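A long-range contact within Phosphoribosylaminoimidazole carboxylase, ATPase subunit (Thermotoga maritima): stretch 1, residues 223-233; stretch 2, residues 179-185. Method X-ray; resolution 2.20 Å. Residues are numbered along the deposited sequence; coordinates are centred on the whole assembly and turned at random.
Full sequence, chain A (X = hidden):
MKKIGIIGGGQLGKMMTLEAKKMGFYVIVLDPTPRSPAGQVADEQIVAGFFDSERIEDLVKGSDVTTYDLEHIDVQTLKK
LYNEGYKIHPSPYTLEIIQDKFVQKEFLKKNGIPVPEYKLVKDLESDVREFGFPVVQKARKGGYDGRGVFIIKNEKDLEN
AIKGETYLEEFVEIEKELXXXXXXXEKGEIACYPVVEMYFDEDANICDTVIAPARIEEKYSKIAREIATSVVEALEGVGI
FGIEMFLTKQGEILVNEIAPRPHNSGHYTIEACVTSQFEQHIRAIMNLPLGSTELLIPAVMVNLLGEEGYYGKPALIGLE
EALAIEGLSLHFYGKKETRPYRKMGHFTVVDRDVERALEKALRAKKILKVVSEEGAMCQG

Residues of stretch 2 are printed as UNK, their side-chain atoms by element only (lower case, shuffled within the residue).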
# COMPACT_ATOMS: atom_id res chain seq x y z
N ILE A 223 4.55 11.48 -27.58
CA ILE A 223 4.20 12.89 -27.63
C ILE A 223 3.35 13.33 -26.43
O ILE A 223 3.51 14.44 -25.93
CB ILE A 223 3.43 13.22 -28.94
CG1 ILE A 223 4.39 13.15 -30.13
CG2 ILE A 223 2.77 14.61 -28.84
CD1 ILE A 223 3.72 13.42 -31.48
N ALA A 224 2.46 12.45 -25.98
CA ALA A 224 1.60 12.74 -24.83
C ALA A 224 2.43 12.95 -23.56
O ALA A 224 2.12 13.82 -22.74
CB ALA A 224 0.60 11.60 -24.61
N ARG A 225 3.47 12.14 -23.39
CA ARG A 225 4.34 12.24 -22.23
C ARG A 225 5.20 13.48 -22.36
O ARG A 225 5.58 14.08 -21.36
CB ARG A 225 5.22 10.98 -22.11
CG ARG A 225 4.43 9.70 -21.83
CD ARG A 225 5.31 8.46 -21.66
NE ARG A 225 6.15 8.53 -20.47
CZ ARG A 225 6.42 7.50 -19.66
NH1 ARG A 225 5.90 6.30 -19.92
NH2 ARG A 225 7.19 7.66 -18.59
N GLU A 226 5.50 13.87 -23.59
CA GLU A 226 6.30 15.06 -23.85
C GLU A 226 5.46 16.31 -23.56
O GLU A 226 5.93 17.24 -22.90
CB GLU A 226 6.78 15.08 -25.31
CG GLU A 226 7.80 13.99 -25.64
CD GLU A 226 8.24 13.98 -27.11
OE1 GLU A 226 9.10 13.14 -27.46
OE2 GLU A 226 7.74 14.81 -27.90
N ILE A 227 4.22 16.33 -24.04
CA ILE A 227 3.33 17.46 -23.81
C ILE A 227 3.13 17.66 -22.31
O ILE A 227 3.27 18.77 -21.80
CB ILE A 227 1.93 17.24 -24.44
CG1 ILE A 227 2.05 16.91 -25.93
CG2 ILE A 227 1.07 18.48 -24.24
CD1 ILE A 227 2.67 17.99 -26.76
N ALA A 228 2.78 16.58 -21.63
CA ALA A 228 2.53 16.62 -20.19
C ALA A 228 3.73 17.12 -19.41
O ALA A 228 3.60 17.95 -18.52
CB ALA A 228 2.13 15.23 -19.69
N THR A 229 4.90 16.60 -19.75
CA THR A 229 6.12 17.01 -19.08
C THR A 229 6.37 18.51 -19.27
O THR A 229 6.74 19.22 -18.33
CB THR A 229 7.33 16.23 -19.61
OG1 THR A 229 7.13 14.83 -19.35
CG2 THR A 229 8.61 16.71 -18.94
N SER A 230 6.15 19.00 -20.49
CA SER A 230 6.36 20.41 -20.78
C SER A 230 5.40 21.30 -19.98
O SER A 230 5.70 22.46 -19.70
CB SER A 230 6.17 20.67 -22.27
OG SER A 230 4.81 20.53 -22.62
N VAL A 231 4.24 20.75 -19.61
CA VAL A 231 3.27 21.51 -18.83
C VAL A 231 3.80 21.79 -17.42
O VAL A 231 3.84 22.93 -16.97
CB VAL A 231 1.92 20.77 -18.69
CG1 VAL A 231 1.05 21.48 -17.66
CG2 VAL A 231 1.20 20.70 -20.02
N VAL A 232 4.21 20.73 -16.74
CA VAL A 232 4.73 20.87 -15.40
C VAL A 232 6.05 21.65 -15.41
O VAL A 232 6.38 22.33 -14.44
CB VAL A 232 4.90 19.48 -14.73
CG1 VAL A 232 5.75 18.58 -15.61
CG2 VAL A 232 5.53 19.63 -13.36
N GLU A 233 6.79 21.56 -16.51
CA GLU A 233 8.05 22.28 -16.62
C GLU A 233 7.78 23.78 -16.74
O GLU A 233 8.47 24.59 -16.12
CB GLU A 233 8.85 21.81 -17.84
CG GLU A 233 9.58 20.48 -17.69
CD GLU A 233 10.85 20.57 -16.85
OE1 GLU A 233 11.66 19.63 -16.92
OE2 GLU A 233 11.03 21.58 -16.14
N UNK A 179 -4.68 10.58 -20.21
CA UNK A 179 -4.21 11.20 -18.97
C UNK A 179 -2.81 10.69 -18.62
O UNK A 179 -2.46 9.55 -18.90
c UNK A 179 -5.17 10.90 -17.83
N UNK A 180 -2.02 11.56 -18.01
CA UNK A 180 -0.68 11.17 -17.60
C UNK A 180 -0.26 11.94 -16.35
O UNK A 180 -0.40 13.16 -16.28
c UNK A 180 0.35 11.43 -18.73
c UNK A 180 1.78 11.21 -18.20
c UNK A 180 0.20 12.83 -19.23
N UNK A 181 0.22 11.20 -15.36
CA UNK A 181 0.69 11.80 -14.12
C UNK A 181 2.15 12.17 -14.32
O UNK A 181 2.92 11.39 -14.89
c UNK A 181 0.60 10.80 -12.95
c UNK A 181 -0.77 10.17 -12.72
c UNK A 181 -1.46 12.28 -10.78
se UNK A 181 -2.16 11.46 -12.38
N UNK A 182 2.54 13.35 -13.86
CA UNK A 182 3.93 13.77 -13.95
C UNK A 182 4.30 14.54 -12.67
O UNK A 182 3.61 15.47 -12.25
c UNK A 182 5.51 15.34 -15.13
c UNK A 182 4.19 14.59 -15.25
c UNK A 182 3.06 15.55 -15.50
N UNK A 183 5.37 14.11 -12.01
CA UNK A 183 5.79 14.75 -10.78
C UNK A 183 7.08 15.52 -11.01
O UNK A 183 7.90 15.14 -11.86
c UNK A 183 6.00 13.71 -9.70
N UNK A 184 7.26 16.59 -10.25
CA UNK A 184 8.45 17.41 -10.37
C UNK A 184 8.88 17.94 -9.00
O UNK A 184 8.04 18.31 -8.18
n UNK A 184 10.15 21.51 -12.84
c UNK A 184 9.37 19.51 -11.55
n UNK A 184 11.50 23.29 -12.29
n UNK A 184 9.88 22.59 -10.82
c UNK A 184 8.19 18.57 -11.34
c UNK A 184 9.06 20.55 -12.62
c UNK A 184 10.51 22.46 -11.98
N UNK A 185 10.19 17.97 -8.81
CA UNK A 185 10.88 18.46 -7.60
C UNK A 185 11.14 19.94 -7.74
O UNK A 185 11.00 20.50 -8.83
c UNK A 185 12.29 16.63 -6.64
o UNK A 185 13.32 15.97 -6.50
c UNK A 185 12.27 17.83 -7.49
n UNK A 185 11.15 16.32 -6.03

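Position 179 opens the stretch, within a strand that begins earlier in the chain. Its side chain is a single carbon, and its CA-to-CB bond points away from the helix of stretch 1. It makes no contact there. One carbon and nothing more is alanine: Ala179.

Position 180 has three side-chain carbons. One is bonded to CA and carries the other two, so the side chain forks at CB. It points toward the helix. One of the branch carbons lies 3.1 Å from CB of Ala228, a tight approach, and 4.1 Å from the backbone O of Ala224. A fork of two carbons at CB, with no oxygen, is valine: Val180. Its chi1 is 50° (p), and the branch that meets Ala228 is CG1.

Position 181 has three carbons and one selenium in an unbranched chain. The selenium sits between the second carbon and the last. Its CA-to-CB bond points away from the helix, and the side chain makes no contact with it. The selenium marks selenomethionine, standing for methionine in the sequence: Met181. All three chi angles are m.

Position 182 again shows three carbons forked at CB, directed toward the helix. One branch lies 3.3 Å from CG1 of Val232 and 4.3 Å from CA of Thr229. The other lies 3.9 Å from the backbone O of Ala228 and 4.3 Å from its CB. This is a second valine: Val182. The branch near Val232 is CG2, and the one near Ala228 is CG1.

Position 183 has one side-chain carbon, pointing away and out of contact with the helix. It is alanine: Ala183.

Position 184 has a long side chain: three carbons, a nitrogen, then a carbon carrying two more nitrogens. Its CB lies 3.5 Å from CG2 of Val232. The nitrogen within the chain lies 3.4 Å from OE2 of Glu233. The terminal group is a guanidinium, so the residue is arginine: Arg184. Chi1 to chi3 are all t, which extends the chain. NE gives Glu233 OE2 a weak hydrogen bond, part of a salt bridge, and the carboxylate oxygen sits at the guanidinium edge, near its plane.

Position 185 follows the strand. It has two side-chain carbons, the second carrying one oxygen and one nitrogen. This is a short amide, asparagine: Asn185. It is out of reach of the helix.

The contact follows the alternation of the strand. Val180, Val182 and Arg184 face the helix, while the residues between them point away. On the helix, Ala224, Ala228 and Val232 point toward the strand, spaced four residues apart. Ala228 CB and Val180 CG1 meet at 3.1 Å, a tight apolar contact, and Val232 packs against both Val182 and the start of Arg184. The two axes run 39° apart and approach to 8.5 Å. Most of the packing is apolar, between Ala228 and Val232 on the helix and Val180 and Val182 on the strand, and the Glu233 salt bridge adds a charged link at one end. Together the stretches bury 371 Å².

Stretch 2 179-185: AVMVARN
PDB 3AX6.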